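Local atomic coordinates of FMN-binding protein (Syntrophomonas wolfei subsp. wolfei, PDB entry 3IN6), a protein that binds flavin mononucleotide at sites shared between its two subunits and is a flavoprotein, probably of the split-barrel type, its reaction unassigned. Residues C62-A67 with P128-L133; N73-G78 with V100-D105. One frame throughout, in Å; residues are numbered along the deposited sequence.

Interaction 1: residues C62-A67 with P128-L133. With FMN (flavin mononucleotide), chain C.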
ATOM      1  N   CYS A  62     -12.691  10.525   4.182  1.00 25.68           N
ATOM      2  CA  CYS A  62     -12.262   9.409   4.964  1.00 26.48           C
ATOM      3  C   CYS A  62     -12.393   9.721   6.453  1.00 26.82           C
ATOM      4  O   CYS A  62     -12.059  10.839   6.895  1.00 25.51           O
ATOM      5  CB  CYS A  62     -10.806   9.234   4.541  1.00 27.97           C
ATOM      6  SG  CYS A  62      -9.737   8.359   5.575  1.00 35.46           S
ATOM      7  N   ALA A  63     -12.893   8.747   7.210  1.00 26.43           N
ATOM      8  CA  ALA A  63     -13.029   8.887   8.651  1.00 29.11           C
ATOM      9  C   ALA A  63     -11.686   8.603   9.298  1.00 30.22           C
ATOM     10  O   ALA A  63     -11.076   7.572   9.028  1.00 32.30           O
ATOM     11  CB  ALA A  63     -14.057   7.920   9.186  1.00 27.96           C
ATOM     12  N   ARG A  64     -11.210   9.511  10.135  1.00 30.24           N
ATOM     13  CA  ARG A  64      -9.985   9.250  10.857  1.00 31.66           C
ATOM     14  C   ARG A  64     -10.307   8.993  12.337  1.00 32.43           C
ATOM     15  O   ARG A  64     -10.697   9.909  13.081  1.00 31.08           O
ATOM     16  CB  ARG A  64      -8.985  10.379  10.663  1.00 32.86           C
ATOM     17  CG  ARG A  64      -7.596  10.050  11.196  1.00 35.89           C
ATOM     18  CD  ARG A  64      -7.444  10.587  12.581  1.00 38.96           C
ATOM     19  NE  ARG A  64      -6.340  10.017  13.344  1.00 37.92           N
ATOM     20  CZ  ARG A  64      -5.777  10.630  14.377  1.00 34.27           C
ATOM     21  NH1 ARG A  64      -6.192  11.836  14.742  1.00 35.31           N
ATOM     22  NH2 ARG A  64      -4.783  10.053  15.037  1.00 41.13           N
ATOM     23  N   PHE A  65     -10.188   7.723  12.730  1.00 32.36           N
ATOM     24  CA  PHE A  65     -10.411   7.296  14.109  1.00 32.09           C
ATOM     25  C   PHE A  65      -9.177   6.604  14.714  1.00 33.04           C
ATOM     26  O   PHE A  65      -8.962   6.697  15.919  1.00 33.17           O
ATOM     27  CB  PHE A  65     -11.686   6.452  14.247  1.00 32.63           C
ATOM     28  CG  PHE A  65     -11.731   5.226  13.374  1.00 35.03           C
ATOM     29  CD1 PHE A  65     -12.228   5.297  12.072  1.00 38.96           C
ATOM     30  CD2 PHE A  65     -11.337   3.982  13.871  1.00 38.61           C
ATOM     31  CE1 PHE A  65     -12.298   4.147  11.267  1.00 35.04           C
ATOM     32  CE2 PHE A  65     -11.400   2.827  13.073  1.00 37.02           C
ATOM     33  CZ  PHE A  65     -11.880   2.913  11.772  1.00 37.10           C
ATOM     34  N   GLY A  66      -8.383   5.911  13.892  1.00 32.70           N
ATOM     35  CA  GLY A  66      -7.120   5.315  14.333  1.00 31.10           C
ATOM     36  C   GLY A  66      -6.060   5.979  13.479  1.00 31.76           C
ATOM     37  O   GLY A  66      -5.936   7.220  13.475  1.00 33.87           O
ATOM     38  N   ALA A  67      -5.278   5.163  12.774  1.00 29.11           N
ATOM     39  CA  ALA A  67      -4.347   5.660  11.774  1.00 26.23           C
ATOM     40  C   ALA A  67      -3.513   6.876  12.186  1.00 23.85           C
ATOM     41  O   ALA A  67      -3.448   7.847  11.442  1.00 23.41           O
ATOM     42  CB  ALA A  67      -5.150   5.975  10.497  1.00 26.18           C
ATOM     43  N   PRO A 128     -14.466   6.773  18.149  1.00 40.72           N
ATOM     44  CA  PRO A 128     -14.809   8.164  17.893  1.00 39.80           C
ATOM     45  C   PRO A 128     -14.149   8.743  16.645  1.00 38.92           C
ATOM     46  O   PRO A 128     -12.985   8.446  16.352  1.00 38.88           O
ATOM     47  CB  PRO A 128     -14.321   8.886  19.152  1.00 40.49           C
ATOM     48  CG  PRO A 128     -13.312   8.005  19.747  1.00 41.30           C
ATOM     49  CD  PRO A 128     -13.687   6.610  19.388  1.00 40.57           C
ATOM     50  N   LEU A 129     -14.909   9.566  15.926  1.00 37.87           N
ATOM     51  CA  LEU A 129     -14.437  10.235  14.725  1.00 36.66           C
ATOM     52  C   LEU A 129     -13.609  11.458  15.133  1.00 36.31           C
ATOM     53  O   LEU A 129     -14.156  12.485  15.564  1.00 36.80           O
ATOM     54  CB  LEU A 129     -15.641  10.656  13.877  1.00 36.99           C
ATOM     55  CG  LEU A 129     -15.408  11.183  12.468  1.00 33.92           C
ATOM     56  CD1 LEU A 129     -14.847  10.078  11.600  1.00 33.22           C
ATOM     57  CD2 LEU A 129     -16.713  11.697  11.887  1.00 27.27           C
ATOM     58  N   LYS A 130     -12.287  11.337  15.011  1.00 35.97           N
ATOM     59  CA  LYS A 130     -11.363  12.430  15.375  1.00 35.96           C
ATOM     60  C   LYS A 130     -11.215  13.489  14.271  1.00 36.17           C
ATOM     61  O   LYS A 130     -11.006  14.677  14.549  1.00 35.99           O
ATOM     62  CB  LYS A 130      -9.989  11.857  15.757  1.00 34.85           C
ATOM     63  CG  LYS A 130     -10.021  11.001  17.029  1.00 37.98           C
ATOM     64  CD  LYS A 130      -8.651  10.447  17.416  1.00 43.74           C
ATOM     65  CE  LYS A 130      -8.127   9.494  16.359  1.00 46.37           C
ATOM     66  NZ  LYS A 130      -6.880   8.763  16.765  1.00 50.53           N
ATOM     67  N   ASN A 131     -11.302  13.054  13.019  1.00 35.71           N
ATOM     68  CA  ASN A 131     -11.188  13.958  11.893  1.00 35.50           C
ATOM     69  C   ASN A 131     -11.929  13.414  10.684  1.00 34.65           C
ATOM     70  O   ASN A 131     -12.067  12.194  10.511  1.00 36.02           O
ATOM     71  CB  ASN A 131      -9.722  14.120  11.402  1.00 35.49           C
ATOM     72  CG  ASN A 131      -8.695  14.258  12.523  1.00 37.81           C
ATOM     73  OD1 ASN A 131      -8.299  13.268  13.137  1.00 31.83           O
ATOM     74  ND2 ASN A 131      -8.194  15.477  12.729  1.00 33.30           N
ATOM     75  N   CYS A 132     -12.393  14.329   9.846  1.00 31.11           N
ATOM     76  CA  CYS A 132     -12.865  13.961   8.538  1.00 28.90           C
ATOM     77  C   CYS A 132     -11.736  14.469   7.636  1.00 27.07           C
ATOM     78  O   CYS A 132     -11.421  15.662   7.649  1.00 26.24           O
ATOM     79  CB  CYS A 132     -14.184  14.622   8.176  1.00 28.00           C
ATOM     80  SG  CYS A 132     -14.612  14.206   6.479  1.00 32.66           S
ATOM     81  N   LEU A 133     -11.078  13.563   6.922  1.00 24.09           N
ATOM     82  CA  LEU A 133     -10.014  13.955   6.030  1.00 24.11           C
ATOM     83  C   LEU A 133     -10.609  14.124   4.643  1.00 24.28           C
ATOM     84  O   LEU A 133     -11.313  13.240   4.155  1.00 24.83           O
ATOM     85  CB  LEU A 133      -8.883  12.921   6.011  1.00 23.51           C
ATOM     86  CG  LEU A 133      -8.208  12.645   7.352  1.00 23.64           C
ATOM     87  CD1 LEU A 133      -7.166  11.570   7.158  1.00 26.67           C
ATOM     88  CD2 LEU A 133      -7.613  13.924   7.960  1.00 24.08           C
TER
HETATM   89  N1  FMN C 148      -8.557   3.520  10.647  1.00 49.24           N
HETATM   90  C2  FMN C 148      -9.015   4.769  10.267  1.00 50.09           C
HETATM   91  O2  FMN C 148      -8.612   5.781  10.849  1.00 41.44           O
HETATM   92  N3  FMN C 148      -9.932   4.879   9.228  1.00 52.35           N
HETATM   93  C4  FMN C 148     -10.401   3.750   8.571  1.00 51.85           C
HETATM   94  O4  FMN C 148     -11.225   3.887   7.650  1.00 54.12           O
HETATM   95  C4A FMN C 148      -9.947   2.483   8.971  1.00 52.57           C
HETATM   96  N5  FMN C 148     -10.401   1.326   8.344  1.00 56.26           N
HETATM   97  C5A FMN C 148      -9.950   0.068   8.727  1.00 54.61           C
HETATM   98  C6  FMN C 148     -10.423  -1.071   8.060  1.00 55.39           C
HETATM   99  C7  FMN C 148      -9.982  -2.340   8.442  1.00 56.89           C
HETATM  100  C7M FMN C 148     -10.506  -3.542   7.717  1.00 60.38           C
HETATM  101  C8  FMN C 148      -9.052  -2.481   9.482  1.00 57.56           C
HETATM  102  C8M FMN C 148      -8.552  -3.840   9.898  1.00 46.50           C
HETATM  103  C9  FMN C 148      -8.571  -1.340  10.140  1.00 57.87           C
HETATM  104  C9A FMN C 148      -9.022  -0.052   9.771  1.00 56.80           C
HETATM  105  N10 FMN C 148      -8.556   1.109  10.407  1.00 54.62           N
HETATM  106  C10 FMN C 148      -9.021   2.369  10.015  1.00 52.25           C
HETATM  107  C1' FMN C 148      -7.567   1.028  11.548  1.00 55.33           C
HETATM  108  C2' FMN C 148      -6.128   1.309  11.118  1.00 52.93           C
HETATM  109  O2' FMN C 148      -5.752   0.462  10.053  1.00 44.21           O
HETATM  110  C3' FMN C 148      -5.205   1.135  12.331  1.00 54.58           C
HETATM  111  O3' FMN C 148      -5.441   2.203  13.227  1.00 52.12           O
HETATM  112  C4' FMN C 148      -3.716   1.065  11.974  1.00 52.30           C
HETATM  113  O4' FMN C 148      -2.977   0.645  13.099  1.00 54.94           O
HETATM  114  C5' FMN C 148      -3.163   2.406  11.523  1.00 49.68           C
HETATM  115  O5' FMN C 148      -1.818   2.249  11.142  1.00 46.14           O
HETATM  116  P   FMN C 148      -0.747   3.456  11.256  1.00 39.40           P
HETATM  117  O1P FMN C 148      -0.414   3.754  12.692  1.00 47.01           O
HETATM  118  O2P FMN C 148      -1.255   4.738  10.615  1.00 35.86           O
HETATM  119  O3P FMN C 148       0.472   2.908  10.590  1.00 32.65           O
HETATM  120  O   HOH W   1     -11.052   7.172  17.538  1.00 31.13           O
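Cys62 and Arg64 form antiparallel hydrogen-bonded pairs with Leu133 and Asn131, joining strands 59-64 and 131-141 until a classic beta bulge sets Lys130 and Asn131 both opposite Arg64. At the bulge Arg64 O accepts two backbone N-H groups, from Lys130 N at 2.9 Å and, on a lone pair, from Asn131 N at 3.2 Å. The Arg64 side chain leaves with CG anti to the backbone N (chi1 -170°) and runs beside Asn131. Its NE gives a 2.8 Å hydrogen bond to Gly66 O, while NH1 points to Asn131 OD1, whose exact place is less sure; ND2 of that amide is held by Asp105. The Lys130 side chain crosses that of Arg64 obliquely, bringing NZ over one guanidinium face, toward its rim and only 3.0 Å from Arg64 NH2. Asp68, salt-bridged to Arg64, probably offsets the repulsion between these like charges. An alanine in place of Arg64 would probably leave Asp68 only a long, weak ion pair with Lys130, and Gly66 O without the NE donor. On the other sheet face, small Ala63 lets Leu129 CD1 approach its CB to 3.3 Å, a tight fit. Glycine suits position 66, where a CB would collide with FMN O3'. One face of the Phe65 ring meets FMN C2, near the rim. FMN N3 donates to Ala63 O, and FMN O2 accepts from Phe65 N and Gly66 N, so recognition of the pyrimidine edge rests on the backbone path beside the bulge.

Interaction 2: residues N73-G78 with V100-D105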
ATOM      1  N   ASN A  73       1.756  11.748   8.952  1.00 18.40           N
ATOM      2  CA  ASN A  73       2.377  11.872   7.615  1.00 18.64           C
ATOM      3  C   ASN A  73       1.600  12.857   6.716  1.00 20.62           C
ATOM      4  O   ASN A  73       2.174  13.823   6.147  1.00 18.24           O
ATOM      5  CB  ASN A  73       2.474  10.508   6.955  1.00 19.51           C
ATOM      6  CG  ASN A  73       3.569   9.644   7.562  1.00 24.39           C
ATOM      7  OD1 ASN A  73       4.440  10.131   8.282  1.00 15.01           O
ATOM      8  ND2 ASN A  73       3.543   8.362   7.249  1.00 12.74           N
ATOM      9  N   LEU A  74       0.287  12.671   6.645  1.00 20.65           N
ATOM     10  CA  LEU A  74      -0.551  13.557   5.830  1.00 19.61           C
ATOM     11  C   LEU A  74      -0.379  15.014   6.239  1.00 20.95           C
ATOM     12  O   LEU A  74      -0.317  15.882   5.374  1.00 20.58           O
ATOM     13  CB  LEU A  74      -2.016  13.138   5.884  1.00 20.33           C
ATOM     14  CG  LEU A  74      -2.284  11.799   5.201  1.00 15.11           C
ATOM     15  CD1 LEU A  74      -3.707  11.325   5.516  1.00 18.21           C
ATOM     16  CD2 LEU A  74      -2.015  11.882   3.662  1.00 14.53           C
ATOM     17  N   LYS A  75      -0.238  15.286   7.534  1.00 22.90           N
ATOM     18  CA  LYS A  75      -0.046  16.674   7.984  1.00 23.63           C
ATOM     19  C   LYS A  75       1.348  17.190   7.666  1.00 23.00           C
ATOM     20  O   LYS A  75       1.540  18.393   7.579  1.00 26.39           O
ATOM     21  CB  LYS A  75      -0.314  16.847   9.486  1.00 24.09           C
ATOM     22  CG  LYS A  75      -1.692  16.412   9.974  1.00 27.00           C
ATOM     23  CD  LYS A  75      -2.849  17.170   9.357  1.00 34.89           C
ATOM     24  CE  LYS A  75      -2.918  18.619   9.854  1.00 36.49           C
ATOM     25  NZ  LYS A  75      -4.120  19.313   9.322  1.00 35.88           N
ATOM     26  N   GLU A  76       2.336  16.304   7.529  1.00 23.51           N
ATOM     27  CA  GLU A  76       3.697  16.729   7.163  1.00 21.13           C
ATOM     28  C   GLU A  76       3.856  16.970   5.672  1.00 19.71           C
ATOM     29  O   GLU A  76       4.409  17.984   5.261  1.00 17.80           O
ATOM     30  CB  GLU A  76       4.765  15.695   7.555  1.00 21.63           C
ATOM     31  CG  GLU A  76       5.074  15.689   8.998  1.00 26.14           C
ATOM     32  CD  GLU A  76       6.249  14.808   9.376  1.00 26.18           C
ATOM     33  OE1 GLU A  76       7.117  14.480   8.541  1.00 19.93           O
ATOM     34  OE2 GLU A  76       6.292  14.450  10.560  1.00 33.47           O
ATOM     35  N   THR A  77       3.394  16.028   4.868  1.00 17.43           N
ATOM     36  CA  THR A  77       3.595  16.088   3.421  1.00 18.25           C
ATOM     37  C   THR A  77       2.334  16.227   2.582  1.00 22.42           C
ATOM     38  O   THR A  77       2.416  16.645   1.426  1.00 24.11           O
ATOM     39  CB  THR A  77       4.305  14.810   2.935  1.00 16.91           C
ATOM     40  OG1 THR A  77       3.452  13.665   3.137  1.00 18.72           O
ATOM     41  CG2 THR A  77       5.585  14.619   3.670  1.00 16.32           C
ATOM     42  N   GLY A  78       1.192  15.786   3.106  1.00 22.63           N
ATOM     43  CA  GLY A  78      -0.062  15.903   2.383  1.00 25.25           C
ATOM     44  C   GLY A  78      -0.298  14.938   1.238  1.00 26.04           C
ATOM     45  O   GLY A  78      -1.385  14.956   0.651  1.00 25.85           O
ATOM     46  N   VAL A 100      -3.765  10.842  -4.231  1.00 22.21           N
ATOM     47  CA  VAL A 100      -4.434  11.941  -3.592  1.00 22.13           C
ATOM     48  C   VAL A 100      -3.516  12.962  -2.903  1.00 20.03           C
ATOM     49  O   VAL A 100      -2.348  12.716  -2.643  1.00 21.31           O
ATOM     50  CB  VAL A 100      -5.390  11.395  -2.501  1.00 19.07           C
ATOM     51  CG1 VAL A 100      -6.522  10.520  -3.102  1.00 21.66           C
ATOM     52  CG2 VAL A 100      -4.592  10.591  -1.441  1.00 21.46           C
ATOM     53  N   GLU A 101      -4.102  14.099  -2.593  1.00 19.51           N
ATOM     54  CA  GLU A 101      -3.451  15.133  -1.794  1.00 22.41           C
ATOM     55  C   GLU A 101      -4.458  15.610  -0.762  1.00 20.72           C
ATOM     56  O   GLU A 101      -5.609  15.847  -1.101  1.00 22.91           O
ATOM     57  CB  GLU A 101      -3.003  16.303  -2.647  1.00 21.69           C
ATOM     58  CG  GLU A 101      -1.921  15.935  -3.615  1.00 32.05           C
ATOM     59  CD  GLU A 101      -1.403  17.138  -4.409  1.00 42.07           C
ATOM     60  OE1 GLU A 101      -1.978  18.249  -4.283  1.00 40.96           O
ATOM     61  OE2 GLU A 101      -0.416  16.955  -5.159  1.00 47.10           O
ATOM     62  N   LEU A 102      -4.027  15.759   0.490  1.00 21.78           N
ATOM     63  CA  LEU A 102      -4.927  16.220   1.543  1.00 21.84           C
ATOM     64  C   LEU A 102      -5.356  17.661   1.313  1.00 22.60           C
ATOM     65  O   LEU A 102      -4.528  18.538   1.210  1.00 22.73           O
ATOM     66  CB  LEU A 102      -4.265  16.115   2.907  1.00 21.63           C
ATOM     67  CG  LEU A 102      -5.170  16.374   4.120  1.00 21.44           C
ATOM     68  CD1 LEU A 102      -6.253  15.289   4.247  1.00 14.09           C
ATOM     69  CD2 LEU A 102      -4.314  16.425   5.357  1.00 20.45           C
ATOM     70  N   SER A 103      -6.657  17.898   1.253  1.00 24.98           N
ATOM     71  CA  SER A 103      -7.197  19.237   1.070  1.00 27.30           C
ATOM     72  C   SER A 103      -7.669  19.851   2.366  1.00 26.65           C
ATOM     73  O   SER A 103      -7.511  21.051   2.577  1.00 26.23           O
ATOM     74  CB  SER A 103      -8.386  19.216   0.127  1.00 26.28           C
ATOM     75  OG  SER A 103      -7.971  18.819  -1.151  1.00 41.85           O
ATOM     76  N   ALA A 104      -8.279  19.035   3.214  1.00 26.03           N
ATOM     77  CA  ALA A 104      -8.849  19.530   4.456  1.00 25.13           C
ATOM     78  C   ALA A 104      -8.874  18.464   5.536  1.00 24.91           C
ATOM     79  O   ALA A 104      -8.922  17.280   5.250  1.00 27.70           O
ATOM     80  CB  ALA A 104     -10.258  20.051   4.197  1.00 23.09           C
ATOM     81  N   ASP A 105      -8.799  18.930   6.775  1.00 26.70           N
ATOM     82  CA  ASP A 105      -8.846  18.128   7.982  1.00 27.84           C
ATOM     83  C   ASP A 105      -9.933  18.812   8.812  1.00 28.38           C
ATOM     84  O   ASP A 105      -9.685  19.851   9.436  1.00 28.83           O
ATOM     85  CB  ASP A 105      -7.486  18.197   8.667  1.00 29.04           C
ATOM     86  CG  ASP A 105      -7.445  17.478   9.990  1.00 29.57           C
ATOM     87  OD1 ASP A 105      -8.474  16.920  10.430  1.00 33.10           O
ATOM     88  OD2 ASP A 105      -6.353  17.468  10.587  1.00 36.12           O
TER
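Gly78 O accepts a hydrogen bond from Leu102 N (2.8 Å) where helix 68-77 packs on strand 92-106 of the antiparallel sheet, the two short axes at 90° and 8.7 Å apart. The same oxygen receives a CA-H...O contact from Glu101. Gly78 is the first residue to leave the helix, and its positive phi (76°) favours glycine, the residue that adopts it with least strain; the turn points its carbonyl at the strand. Beside this bond, Leu102 reaches CD2 to Leu74 CB at 4.0 Å, and the same methyl meets the aliphatic CD of Lys75. A branched leucine suits both places, since each must fill space between helix and sheet. Farther along the strand Lys75 forms a salt bridge with Asp105, the two side chains crossing at about a right angle. The lysine chain bends at chi2 and chi3, both near -65°, which folds it back to the strand while its CD stays near Leu102 CD2. Outside these segments, Phe135 of strand 131-141 packs on Leu74. The carboxylate of Asp105 is positioned by Tyr71 OH, hydrogen-bonded to OD2, and by Asn131 on its other oxygen. Lys75 NZ meets OD2 at 3.2 Å on its anti lone pair, away from OD1.

From the N terminus, helix 2-28 and the first three strands precede strand 59-64, where interaction 1 begins. Its loop closes only at 128-133, so the 60 residues between its segments include helix 68-77, strands 79-87 and 92-106 and helix 110-120. Interaction 2 is nested inside that loop: 73-78 ends the helix that directly follows strand 59-64, and a shorter excursion of 21 residues, mostly strand, returns at 100-105. Strands 131-141 and 92-106 are sheet neighbours, so the contacts meet, through Asn131 with Asp105 and through Leu133, which packs against Leu74 and Leu102, tying the flavin-binding turn, helix and sheet together.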